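Local structure of NleG5-1 effector (Enterobacteria phage YYZ-2008, 5VGC) at residues Y9-P12 against L17-I20; R34-I39 against M45-P50; L61-D64 against N70-I73; H80-L85 against S89-E94. The protein probably acts as a bacterial effector with ubiquitin-protein transferase (E3 ligase) activity, carrying a RING-type C-terminal region, and binds calcium ions. The protein carries 1 engineered substitution. All coordinates share one frame; numbering follows the deposited sequence.

Interaction 1 of 4, residues Y9-P12 against L17-I20; sequences YILP and LSDI
Tyr9 meets Ile20 through two matching torsions: in each residue the gamma carbon (CG of Tyr9, chi1 -52°; CG1 of Ile20, chi1 -66°) lies beside the backbone N, anti to the carbonyl carbon. This lays CG1 of Ile20 over one face of the Tyr9 ring, off centre toward the rim. It is a CH-pi contact, with CG1 of Ile20 4.0 Å from the centroid of the Tyr9 ring. The two side chains cross at about a right angle. CE2 of Tyr9 reaches on to the backbone of Ile20 and Asp19.

One backbone bond fastens the pair of segments. Ser18 N donates to Tyr9 O at 2.8 Å, almost straight at 172° and in the carbonyl plane. CB of Leu17 sits 3.4 Å from the same Tyr9 O. These residues form an irregular loop that doubles back on itself ahead of helix 22-34. Neither arm is a regular strand, and the single bond does not make a sheet.

Leu17 is the buried residue here. Its CD2 packs on Ile10 CA at 3.9 Å, and its side chain also touches Tyr77 and His80 of helix 68-85. Ile10 rests on Tyr77 as well, although its own CB points away from 17-20. At the far end Leu11 leans over Ser18. CG and both methyls of Leu11 face the hydroxyl, with CD2 of Leu11 3.3 Å from OG of Ser18. Beyond the segments, the Tyr9 side chain touches Pro21 and Thr24, and Ile20 packs on Leu25 of helix 22-34.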
loop_
_atom_site.group_PDB
_atom_site.type_symbol
_atom_site.label_atom_id
_atom_site.label_comp_id
_atom_site.label_asym_id
_atom_site.label_seq_id
_atom_site.Cartn_x
_atom_site.Cartn_y
_atom_site.Cartn_z
ATOM N N TYR A 9 41.922 -3.179 -2.753
ATOM C CA TYR A 9 40.997 -4.306 -2.611
ATOM C C TYR A 9 40.566 -4.938 -3.946
ATOM O O TYR A 9 39.754 -5.861 -3.927
ATOM C CB TYR A 9 39.771 -3.871 -1.796
ATOM C CG TYR A 9 40.115 -3.222 -0.469
ATOM C CD1 TYR A 9 40.266 -1.841 -0.361
ATOM C CD2 TYR A 9 40.284 -3.988 0.682
ATOM C CE1 TYR A 9 40.582 -1.240 0.848
ATOM C CE2 TYR A 9 40.605 -3.395 1.901
ATOM C CZ TYR A 9 40.744 -2.021 1.981
ATOM O OH TYR A 9 41.054 -1.415 3.177
ATOM N N ILE A 10 41.125 -4.470 -5.070
ATOM C CA ILE A 10 40.780 -5.007 -6.391
ATOM C C ILE A 10 41.228 -6.474 -6.519
ATOM O O ILE A 10 42.161 -6.900 -5.838
ATOM C CB ILE A 10 41.393 -4.142 -7.527
ATOM C CG1 ILE A 10 40.667 -4.381 -8.861
ATOM C CG2 ILE A 10 42.892 -4.408 -7.696
ATOM C CD1 ILE A 10 41.089 -3.429 -9.958
ATOM N N LEU A 11 40.550 -7.233 -7.377
ATOM C CA LEU A 11 40.894 -8.627 -7.650
ATOM C C LEU A 11 40.794 -8.918 -9.141
ATOM O O LEU A 11 39.925 -8.369 -9.811
ATOM C CB LEU A 11 39.964 -9.571 -6.887
ATOM C CG LEU A 11 40.104 -9.608 -5.374
ATOM C CD1 LEU A 11 38.949 -10.409 -4.775
ATOM C CD2 LEU A 11 41.459 -10.164 -4.954
ATOM N N PRO A 12 41.670 -9.801 -9.663
ATOM C CA PRO A 12 41.751 -10.016 -11.101
ATOM C C PRO A 12 40.801 -11.101 -11.593
ATOM O O PRO A 12 40.595 -12.113 -10.904
ATOM C CB PRO A 12 43.201 -10.461 -11.289
ATOM C CG PRO A 12 43.512 -11.219 -10.040
ATOM C CD PRO A 12 42.612 -10.694 -8.949
ATOM N N LEU A 17 35.424 -7.070 -5.323
ATOM C CA LEU A 17 36.583 -6.678 -4.548
ATOM C C LEU A 17 36.678 -7.531 -3.276
ATOM O O LEU A 17 35.686 -8.175 -2.854
ATOM C CB LEU A 17 36.447 -5.213 -4.109
ATOM C CG LEU A 17 35.973 -4.165 -5.105
ATOM C CD1 LEU A 17 35.684 -2.867 -4.364
ATOM C CD2 LEU A 17 37.010 -3.920 -6.179
ATOM N N SER A 18 37.862 -7.492 -2.658
ATOM C CA SER A 18 38.130 -8.217 -1.412
ATOM C C SER A 18 37.419 -7.598 -0.212
ATOM O O SER A 18 36.918 -6.464 -0.286
ATOM C CB SER A 18 39.634 -8.241 -1.120
ATOM O OG SER A 18 40.346 -8.873 -2.162
ATOM N N ASP A 19 37.405 -8.353 0.890
ATOM C CA ASP A 19 36.744 -7.963 2.145
ATOM C C ASP A 19 37.263 -6.613 2.683
ATOM O O ASP A 19 38.306 -6.540 3.345
ATOM C CB ASP A 19 36.922 -9.089 3.197
ATOM C CG ASP A 19 35.940 -8.994 4.370
ATOM O OD1 ASP A 19 35.223 -7.975 4.504
ATOM O OD2 ASP A 19 35.899 -9.960 5.163
ATOM N N ILE A 20 36.516 -5.553 2.377
ATOM C CA ILE A 20 36.813 -4.185 2.838
ATOM C C ILE A 20 36.498 -4.036 4.348
ATOM O O ILE A 20 35.497 -4.591 4.819
ATOM C CB ILE A 20 36.005 -3.146 2.005
ATOM C CG1 ILE A 20 36.466 -3.135 0.547
ATOM C CG2 ILE A 20 36.122 -1.714 2.555
ATOM C CD1 ILE A 20 35.532 -2.391 -0.383
#

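Interaction 2 of 4, residues R34-I39 against M45-P50; sequences RGEAQI and MVSIRP
Ala37 to Ile39 pair antiparallel with Val46 to Ile48, the short strand axes 4.8 Å apart with their directions 151° from each other. Ala37 and Ile48 form a hydrogen-bonded pair, with both N to O distances, Ala37 N to Ile48 O and Ile48 N to Ala37 O, at 2.8 Å. Ile39 and Val46 form the next such pair. Gln38 faces Ser47 between them as a non-hydrogen-bonded pair.

Ala37, Ile39, Val46 and Ile48 share one face. CD1 of Ile39 turns away from its partner Val46 and meets CG1 of Ile48 diagonally, at 3.6 Å. CG2 of Val46 packs against CB of Ile39 at 3.7 Å. This is the beta hairpin of strands 37-41 and 44-50, the first two strands of a three-stranded antiparallel sheet that 57-60 completes. Its apolar face is covered by helix 22-34, through Ile28 and Thr32, and by helix 68-85, through Ile78 and Leu85.

The other face is polar. Gln38 turns back at chi2 (-75°), which brings its amide to the carboxylate of Glu36. NE2 of Gln38 donates to OE2 of Glu36 at 3.1 Å, with the acceptor in the amide plane. The same NE2 also bonds to Asn62, and this second bond would limit the rotation of the amide. Ser47 OG lies 3.0 Å from each carboxylate oxygen of Glu36, OE1 and OE2. Glu36 and Arg49 run side by side in the same direction, the carboxylate and guanidinium planes 23° apart. The salt bridge from OE1 of Glu36 to NE of Arg49 is long, at 3.6 Å. CD of Pro50 touches Gly35 O just after helix 22-34 ends.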
loop_
_atom_site.group_PDB
_atom_site.type_symbol
_atom_site.label_atom_id
_atom_site.label_comp_id
_atom_site.label_asym_id
_atom_site.label_seq_id
_atom_site.Cartn_x
_atom_site.Cartn_y
_atom_site.Cartn_z
ATOM N N ARG A 34 28.187 14.067 3.553
ATOM C CA ARG A 34 28.558 15.477 3.324
ATOM C C ARG A 34 27.952 16.008 2.015
ATOM O O ARG A 34 27.171 16.957 2.024
ATOM C CB ARG A 34 30.084 15.681 3.324
ATOM C CG ARG A 34 30.801 15.477 4.662
ATOM C CD ARG A 34 30.152 16.182 5.851
ATOM N NE ARG A 34 29.847 17.593 5.595
ATOM C CZ ARG A 34 29.082 18.367 6.371
ATOM N NH1 ARG A 34 28.875 19.638 6.031
ATOM N NH2 ARG A 34 28.517 17.901 7.487
ATOM N N GLY A 35 28.314 15.382 0.900
ATOM C CA GLY A 35 27.788 15.764 -0.415
ATOM C C GLY A 35 27.812 14.596 -1.378
ATOM O O GLY A 35 26.768 14.040 -1.724
ATOM N N GLU A 36 29.019 14.242 -1.807
ATOM C CA GLU A 36 29.271 13.051 -2.617
ATOM C C GLU A 36 30.623 12.492 -2.217
ATOM O O GLU A 36 31.476 13.242 -1.748
ATOM C CB GLU A 36 29.250 13.366 -4.124
ATOM C CG GLU A 36 30.484 14.070 -4.698
ATOM C CD GLU A 36 30.530 14.001 -6.215
ATOM O OE1 GLU A 36 29.451 14.160 -6.823
ATOM O OE2 GLU A 36 31.626 13.779 -6.793
ATOM N N ALA A 37 30.820 11.186 -2.403
ATOM C CA ALA A 37 32.122 10.562 -2.131
ATOM C C ALA A 37 32.761 10.127 -3.459
ATOM O O ALA A 37 32.149 9.387 -4.250
ATOM C CB ALA A 37 31.972 9.390 -1.179
ATOM N N GLN A 38 33.982 10.612 -3.701
ATOM C CA GLN A 38 34.758 10.250 -4.894
ATOM C C GLN A 38 35.654 9.057 -4.567
ATOM O O GLN A 38 36.628 9.192 -3.820
ATOM C CB GLN A 38 35.588 11.433 -5.420
ATOM C CG GLN A 38 34.845 12.344 -6.397
ATOM C CD GLN A 38 34.683 11.748 -7.795
ATOM O OE1 GLN A 38 35.507 10.955 -8.261
ATOM N NE2 GLN A 38 33.613 12.138 -8.471
ATOM N N ILE A 39 35.307 7.899 -5.130
ATOM C CA ILE A 39 36.070 6.667 -4.958
ATOM C C ILE A 39 36.994 6.452 -6.164
ATOM O O ILE A 39 36.586 6.661 -7.315
ATOM C CB ILE A 39 35.130 5.453 -4.714
ATOM C CG1 ILE A 39 34.589 5.508 -3.280
ATOM C CG2 ILE A 39 35.849 4.118 -4.952
ATOM C CD1 ILE A 39 33.489 4.515 -2.976
ATOM N N MET A 45 37.567 6.961 -11.845
ATOM C CA MET A 45 36.748 7.739 -10.909
ATOM C C MET A 45 35.338 7.149 -10.836
ATOM O O MET A 45 34.743 6.845 -11.875
ATOM C CB MET A 45 36.617 9.198 -11.393
ATOM C CG MET A 45 37.907 9.986 -11.602
ATOM S SD MET A 45 37.715 11.440 -12.675
ATOM C CE MET A 45 36.493 12.423 -11.799
ATOM N N VAL A 46 34.814 6.984 -9.619
ATOM C CA VAL A 46 33.379 6.698 -9.406
ATOM C C VAL A 46 32.838 7.594 -8.292
ATOM O O VAL A 46 33.502 7.794 -7.267
ATOM C CB VAL A 46 33.067 5.208 -9.076
ATOM C CG1 VAL A 46 32.988 4.375 -10.344
ATOM C CG2 VAL A 46 34.080 4.615 -8.123
ATOM N N SER A 47 31.635 8.129 -8.505
ATOM C CA SER A 47 31.026 9.071 -7.567
ATOM C C SER A 47 29.842 8.410 -6.876
ATOM O O SER A 47 28.883 8.000 -7.539
ATOM C CB SER A 47 30.568 10.334 -8.304
ATOM O OG SER A 47 30.096 11.308 -7.379
ATOM N N ILE A 48 29.915 8.308 -5.553
ATOM C CA ILE A 48 28.818 7.778 -4.759
ATOM C C ILE A 48 28.044 8.955 -4.170
ATOM O O ILE A 48 28.624 9.795 -3.454
ATOM C CB ILE A 48 29.319 6.869 -3.618
ATOM C CG1 ILE A 48 30.311 5.818 -4.137
ATOM C CG2 ILE A 48 28.165 6.181 -2.919
ATOM C CD1 ILE A 48 29.886 5.050 -5.372
ATOM N N ARG A 49 26.745 9.006 -4.473
ATOM C CA ARG A 49 25.809 9.959 -3.865
ATOM C C ARG A 49 24.775 9.205 -3.022
ATOM O O ARG A 49 24.442 8.040 -3.333
ATOM C CB ARG A 49 25.088 10.773 -4.938
ATOM C CG ARG A 49 26.003 11.712 -5.709
ATOM C CD ARG A 49 25.420 12.150 -7.046
ATOM N NE ARG A 49 26.473 12.489 -8.006
ATOM C CZ ARG A 49 26.291 12.667 -9.317
ATOM N NH1 ARG A 49 25.085 12.544 -9.869
ATOM N NH2 ARG A 49 27.333 12.967 -10.090
ATOM N N PRO A 50 24.275 9.856 -1.956
ATOM C CA PRO A 50 23.260 9.238 -1.117
ATOM C C PRO A 50 21.917 9.266 -1.840
ATOM O O PRO A 50 21.563 10.280 -2.442
ATOM C CB PRO A 50 23.226 10.150 0.121
ATOM C CG PRO A 50 23.578 11.495 -0.409
ATOM C CD PRO A 50 24.573 11.231 -1.513
#

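Interaction 3 of 4, residues L61-D64 against N70-I73; sequences LNQD and NIQI
Gln63 lays its amide against the side chain of Ile71, and the two side chains cross at about a right angle. CG of Gln63 stands between the backbone N and the carbonyl carbon (chi1 55°), and a bend at chi2 (140°) then sets the amide against the helix. OE1 of Gln63 lies 3.5 Å from CG2 of Ile71 and equally near its CG1. NE2 of Gln63 comes within 3.6 Å of CG1 of Ile71. The amide lies along the branches of the isoleucine, OE1 near the fork and NE2 farther out beside CG1. The meeting is van der Waals contact between a polar group and a branched apolar one.

With CG1 beside its backbone N and CG2 anti to it, Ile71 turns the fork of both branches toward the amide. Leu61 adds a looser touch, its CD2 4.2 Å from Ile71 O. No hydrogen bond joins the two segments, and the contact is small.

Asn62, between the two touching residues of the loop, is the centre of an inverse gamma turn. The loop leads from strand 57-60 to helix 68-85 and here folds back on an early turn of that helix. On the sheet side, Leu61 packs on Val46 of strand 44-50, and Asn62 touches Met45 and Ser47.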
loop_
_atom_site.group_PDB
_atom_site.type_symbol
_atom_site.label_atom_id
_atom_site.label_comp_id
_atom_site.label_asym_id
_atom_site.label_seq_id
_atom_site.Cartn_x
_atom_site.Cartn_y
_atom_site.Cartn_z
ATOM N N LEU A 61 29.506 6.713 -12.836
ATOM C CA LEU A 61 30.833 6.626 -13.435
ATOM C C LEU A 61 31.170 7.898 -14.227
ATOM O O LEU A 61 30.771 8.044 -15.380
ATOM C CB LEU A 61 30.907 5.392 -14.342
ATOM C CG LEU A 61 32.288 4.964 -14.847
ATOM C CD1 LEU A 61 33.158 4.429 -13.725
ATOM C CD2 LEU A 61 32.158 3.915 -15.945
ATOM N N ASN A 62 31.908 8.816 -13.600
ATOM C CA ASN A 62 32.438 10.009 -14.279
ATOM C C ASN A 62 33.494 9.569 -15.307
ATOM O O ASN A 62 34.691 9.513 -15.001
ATOM C CB ASN A 62 33.061 11.010 -13.277
ATOM C CG ASN A 62 32.029 11.757 -12.440
ATOM O OD1 ASN A 62 32.124 11.788 -11.211
ATOM N ND2 ASN A 62 31.046 12.369 -13.098
ATOM N N GLN A 63 33.030 9.256 -16.518
ATOM C CA GLN A 63 33.876 8.719 -17.591
ATOM C C GLN A 63 33.656 9.483 -18.887
ATOM O O GLN A 63 32.632 10.148 -19.050
ATOM C CB GLN A 63 33.577 7.239 -17.829
ATOM C CG GLN A 63 32.105 6.916 -18.115
ATOM C CD GLN A 63 31.890 5.861 -19.195
ATOM O OE1 GLN A 63 30.988 5.030 -19.081
ATOM N NE2 GLN A 63 32.706 5.896 -20.248
ATOM N N ASP A 64 34.626 9.382 -19.800
ATOM C CA ASP A 64 34.555 10.027 -21.121
ATOM C C ASP A 64 35.364 9.251 -22.161
ATOM O O ASP A 64 36.588 9.165 -22.056
ATOM C CB ASP A 64 35.054 11.478 -21.042
ATOM C CG ASP A 64 33.931 12.473 -20.777
ATOM O OD1 ASP A 64 33.184 12.801 -21.724
ATOM O OD2 ASP A 64 33.796 12.930 -19.622
ATOM N N ASN A 70 36.182 -1.277 -20.081
ATOM C CA ASN A 70 36.298 -0.349 -18.939
ATOM C C ASN A 70 34.918 0.104 -18.444
ATOM O O ASN A 70 34.680 0.162 -17.223
ATOM C CB ASN A 70 37.165 0.881 -19.272
ATOM C CG ASN A 70 38.597 0.522 -19.652
ATOM O OD1 ASN A 70 38.874 -0.578 -20.131
ATOM N ND2 ASN A 70 39.515 1.461 -19.444
ATOM N N ILE A 71 34.009 0.402 -19.383
ATOM C CA ILE A 71 32.653 0.852 -19.019
ATOM C C ILE A 71 31.957 -0.257 -18.215
ATOM O O ILE A 71 31.539 -0.040 -17.059
ATOM C CB ILE A 71 31.789 1.261 -20.246
ATOM C CG1 ILE A 71 32.430 2.434 -21.013
ATOM C CG2 ILE A 71 30.379 1.663 -19.807
ATOM C CD1 ILE A 71 31.882 2.643 -22.408
ATOM N N GLN A 72 31.860 -1.442 -18.819
ATOM C CA GLN A 72 31.180 -2.583 -18.186
ATOM C C GLN A 72 31.834 -2.966 -16.847
ATOM O O GLN A 72 31.130 -3.120 -15.838
ATOM C CB GLN A 72 31.109 -3.796 -19.117
ATOM C CG GLN A 72 29.962 -4.733 -18.748
ATOM C CD GLN A 72 30.094 -6.123 -19.326
ATOM O OE1 GLN A 72 30.660 -6.317 -20.398
ATOM N NE2 GLN A 72 29.560 -7.107 -18.613
ATOM N N ILE A 73 33.162 -3.108 -16.840
ATOM C CA ILE A 73 33.910 -3.414 -15.599
ATOM C C ILE A 73 33.604 -2.350 -14.518
ATOM O O ILE A 73 33.292 -2.680 -13.357
ATOM C CB ILE A 73 35.447 -3.560 -15.868
ATOM C CG1 ILE A 73 35.750 -4.837 -16.685
ATOM C CG2 ILE A 73 36.262 -3.569 -14.575
ATOM C CD1 ILE A 73 35.727 -6.145 -15.913
#

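Interaction 4 of 4, residues H80-L85 against S89-E94; sequences HIERTL and SLTSRE
Arg83 and Glu94 form a salt bridge, with NH1 of Arg83 3.1 Å from OE1 of Glu94. NH2 of Arg83 also donates to OE2 of Glu94, in the guanidinium plane but from above the carboxylate plane. The guanidinium and carboxylate planes are 70° apart, so the two contacts do not lie in one plane. NH1 of Arg83 also donates to Ser89 O at 2.7 Å, in the carbonyl plane. Arg83 is extended from CG to NE, which carries its guanidinium alongside the 89-94 backbone.

Glu82 grips the start of the next helix. OG of Ser92 donates to OE2 of Glu82 at 2.9 Å, from above the carboxylate plane. Ser92 N adds a weak bond to OE1 of Glu82. Gly59 N also bonds OE2, so this buried carboxylate has partners on both the helix and strand 57-60.

Thr91 and Glu94 make a capping box at the N-terminus of helix 92-102. Thr91 N donates to OE1 of Glu94 at 2.7 Å, and Glu94 N returns a weak bond to OG1 of Thr91. The box and the salt bridge share OE1 of Glu94, which could hold that carboxylate in place. CG2 of Thr91 lies over one face of the Arg83 guanidinium, 3.6 Å from NH2 of Arg83. A water links Arg83 O and Ser89 OG.

The contact turns the chain from helix 68-85 into helix 92-102. Leu90 packs on Val95 and Leu98 of the latter and on Leu110 of the second subunit. Ser92 touches Met58 of strand 57-60, while Leu85 fits against Phe57 and Leu25 of helix 22-34.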
loop_
_atom_site.group_PDB
_atom_site.type_symbol
_atom_site.label_atom_id
_atom_site.label_comp_id
_atom_site.label_asym_id
_atom_site.label_seq_id
_atom_site.Cartn_x
_atom_site.Cartn_y
_atom_site.Cartn_z
ATOM N N HIS A 80 28.955 -3.740 -7.353
ATOM C CA HIS A 80 29.587 -4.281 -6.140
ATOM C C HIS A 80 29.655 -3.267 -4.995
ATOM O O HIS A 80 29.261 -3.563 -3.867
ATOM C CB HIS A 80 30.995 -4.800 -6.399
ATOM C CG HIS A 80 31.553 -5.575 -5.238
ATOM N ND1 HIS A 80 32.331 -5.001 -4.261
ATOM C CD2 HIS A 80 31.421 -6.880 -4.891
ATOM C CE1 HIS A 80 32.668 -5.919 -3.371
ATOM N NE2 HIS A 80 32.130 -7.067 -3.733
ATOM N N ILE A 81 30.149 -2.076 -5.278
ATOM C CA ILE A 81 30.258 -1.073 -4.222
ATOM C C ILE A 81 28.884 -0.800 -3.617
ATOM O O ILE A 81 28.729 -0.759 -2.387
ATOM C CB ILE A 81 30.901 0.240 -4.726
ATOM C CG1 ILE A 81 32.373 0.013 -5.050
ATOM C CG2 ILE A 81 30.781 1.341 -3.674
ATOM C CD1 ILE A 81 32.931 1.038 -6.011
ATOM N N GLU A 82 27.897 -0.617 -4.493
ATOM C CA GLU A 82 26.513 -0.402 -4.081
ATOM C C GLU A 82 26.031 -1.543 -3.197
ATOM O O GLU A 82 25.504 -1.293 -2.112
ATOM C CB GLU A 82 25.587 -0.233 -5.292
ATOM C CG GLU A 82 25.673 1.142 -5.917
ATOM C CD GLU A 82 24.798 1.298 -7.151
ATOM O OE1 GLU A 82 24.259 0.274 -7.655
ATOM O OE2 GLU A 82 24.643 2.456 -7.599
ATOM N N ARG A 83 26.211 -2.781 -3.646
ATOM C CA ARG A 83 25.781 -3.907 -2.824
ATOM C C ARG A 83 26.513 -3.943 -1.472
ATOM O O ARG A 83 25.911 -4.231 -0.445
ATOM C CB ARG A 83 25.961 -5.239 -3.557
ATOM C CG ARG A 83 24.942 -5.484 -4.643
ATOM C CD ARG A 83 24.864 -6.950 -5.010
ATOM N NE ARG A 83 24.089 -7.059 -6.238
ATOM C CZ ARG A 83 22.757 -7.152 -6.304
ATOM N NH1 ARG A 83 21.983 -7.149 -5.215
ATOM N NH2 ARG A 83 22.177 -7.228 -7.479
ATOM N N THR A 84 27.807 -3.640 -1.477
ATOM C CA THR A 84 28.590 -3.689 -0.250
ATOM C C THR A 84 28.133 -2.604 0.722
ATOM O O THR A 84 27.971 -2.874 1.907
ATOM C CB THR A 84 30.107 -3.592 -0.537
ATOM O OG1 THR A 84 30.465 -4.554 -1.541
ATOM C CG2 THR A 84 30.909 -3.863 0.717
ATOM N N LEU A 85 27.910 -1.397 0.212
ATOM C CA LEU A 85 27.361 -0.296 1.029
ATOM C C LEU A 85 25.892 -0.443 1.497
ATOM O O LEU A 85 25.585 -0.165 2.653
ATOM C CB LEU A 85 27.495 1.039 0.280
ATOM C CG LEU A 85 28.914 1.534 0.051
ATOM C CD1 LEU A 85 28.915 2.690 -0.942
ATOM C CD2 LEU A 85 29.525 1.957 1.375
ATOM N N SER A 89 22.108 -5.684 0.750
ATOM C CA SER A 89 23.022 -5.933 -0.364
ATOM C C SER A 89 22.355 -5.658 -1.717
ATOM O O SER A 89 22.587 -6.361 -2.710
ATOM C CB SER A 89 23.594 -7.363 -0.268
ATOM O OG SER A 89 24.035 -7.635 1.072
ATOM N N LEU A 90 21.529 -4.612 -1.743
ATOM C CA LEU A 90 20.813 -4.187 -2.938
ATOM C C LEU A 90 21.623 -3.212 -3.777
ATOM O O LEU A 90 22.366 -2.395 -3.231
ATOM C CB LEU A 90 19.507 -3.496 -2.533
ATOM C CG LEU A 90 18.529 -4.285 -1.666
ATOM C CD1 LEU A 90 17.412 -3.372 -1.196
ATOM C CD2 LEU A 90 17.974 -5.494 -2.416
ATOM N N THR A 91 21.471 -3.290 -5.097
ATOM C CA THR A 91 21.861 -2.182 -5.971
ATOM C C THR A 91 20.860 -1.022 -5.877
ATOM O O THR A 91 19.720 -1.195 -5.458
ATOM C CB THR A 91 21.923 -2.604 -7.447
ATOM O OG1 THR A 91 20.640 -3.075 -7.896
ATOM C CG2 THR A 91 22.972 -3.678 -7.646
ATOM N N SER A 92 21.295 0.161 -6.280
ATOM C CA SER A 92 20.430 1.342 -6.320
ATOM C C SER A 92 19.205 1.160 -7.222
ATOM O O SER A 92 18.094 1.603 -6.900
ATOM C CB SER A 92 21.208 2.578 -6.772
ATOM O OG SER A 92 21.817 2.376 -8.021
ATOM N N ARG A 93 19.413 0.487 -8.351
ATOM C CA ARG A 93 18.319 0.167 -9.273
ATOM C C ARG A 93 17.216 -0.627 -8.538
ATOM O O ARG A 93 16.011 -0.287 -8.613
ATOM C CB ARG A 93 18.886 -0.598 -10.462
ATOM C CG ARG A 93 18.125 -0.465 -11.776
ATOM C CD ARG A 93 18.530 -1.552 -12.762
ATOM N NE ARG A 93 18.263 -2.861 -12.162
ATOM C CZ ARG A 93 17.084 -3.487 -12.122
ATOM N NH1 ARG A 93 17.013 -4.672 -11.516
ATOM N NH2 ARG A 93 15.986 -2.958 -12.676
ATOM N N GLU A 94 17.627 -1.663 -7.808
ATOM C CA GLU A 94 16.677 -2.501 -7.058
ATOM C C GLU A 94 15.939 -1.690 -6.012
ATOM O O GLU A 94 14.710 -1.832 -5.827
ATOM C CB GLU A 94 17.400 -3.682 -6.397
ATOM C CG GLU A 94 17.925 -4.726 -7.379
ATOM C CD GLU A 94 18.980 -5.652 -6.785
ATOM O OE1 GLU A 94 19.671 -5.237 -5.824
ATOM O OE2 GLU A 94 19.126 -6.799 -7.280
HETATM O O HOH W 1 26.340 -5.553 1.576
#

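Overall arrangement
The four contacts follow one another along the chain, each closing its own short loop; none nests in or crosses another. Interaction 1 closes the loop ahead of helix 22-34. Interaction 2 closes the hairpin of strands 37-41 and 44-50. Interaction 3 folds the loop after strand 57-60 onto helix 68-85, and interaction 4 joins the end of that helix to helix 92-102. Interaction 2 touches interaction 3 through Val46 and Leu61, and interaction 4 through Ile48 and Leu85. Interaction 1 meets interaction 4 where Leu17 packs on His80. Helix 68-85 carries interactions 3 and 4. All four lie on the same side of the chain's centre.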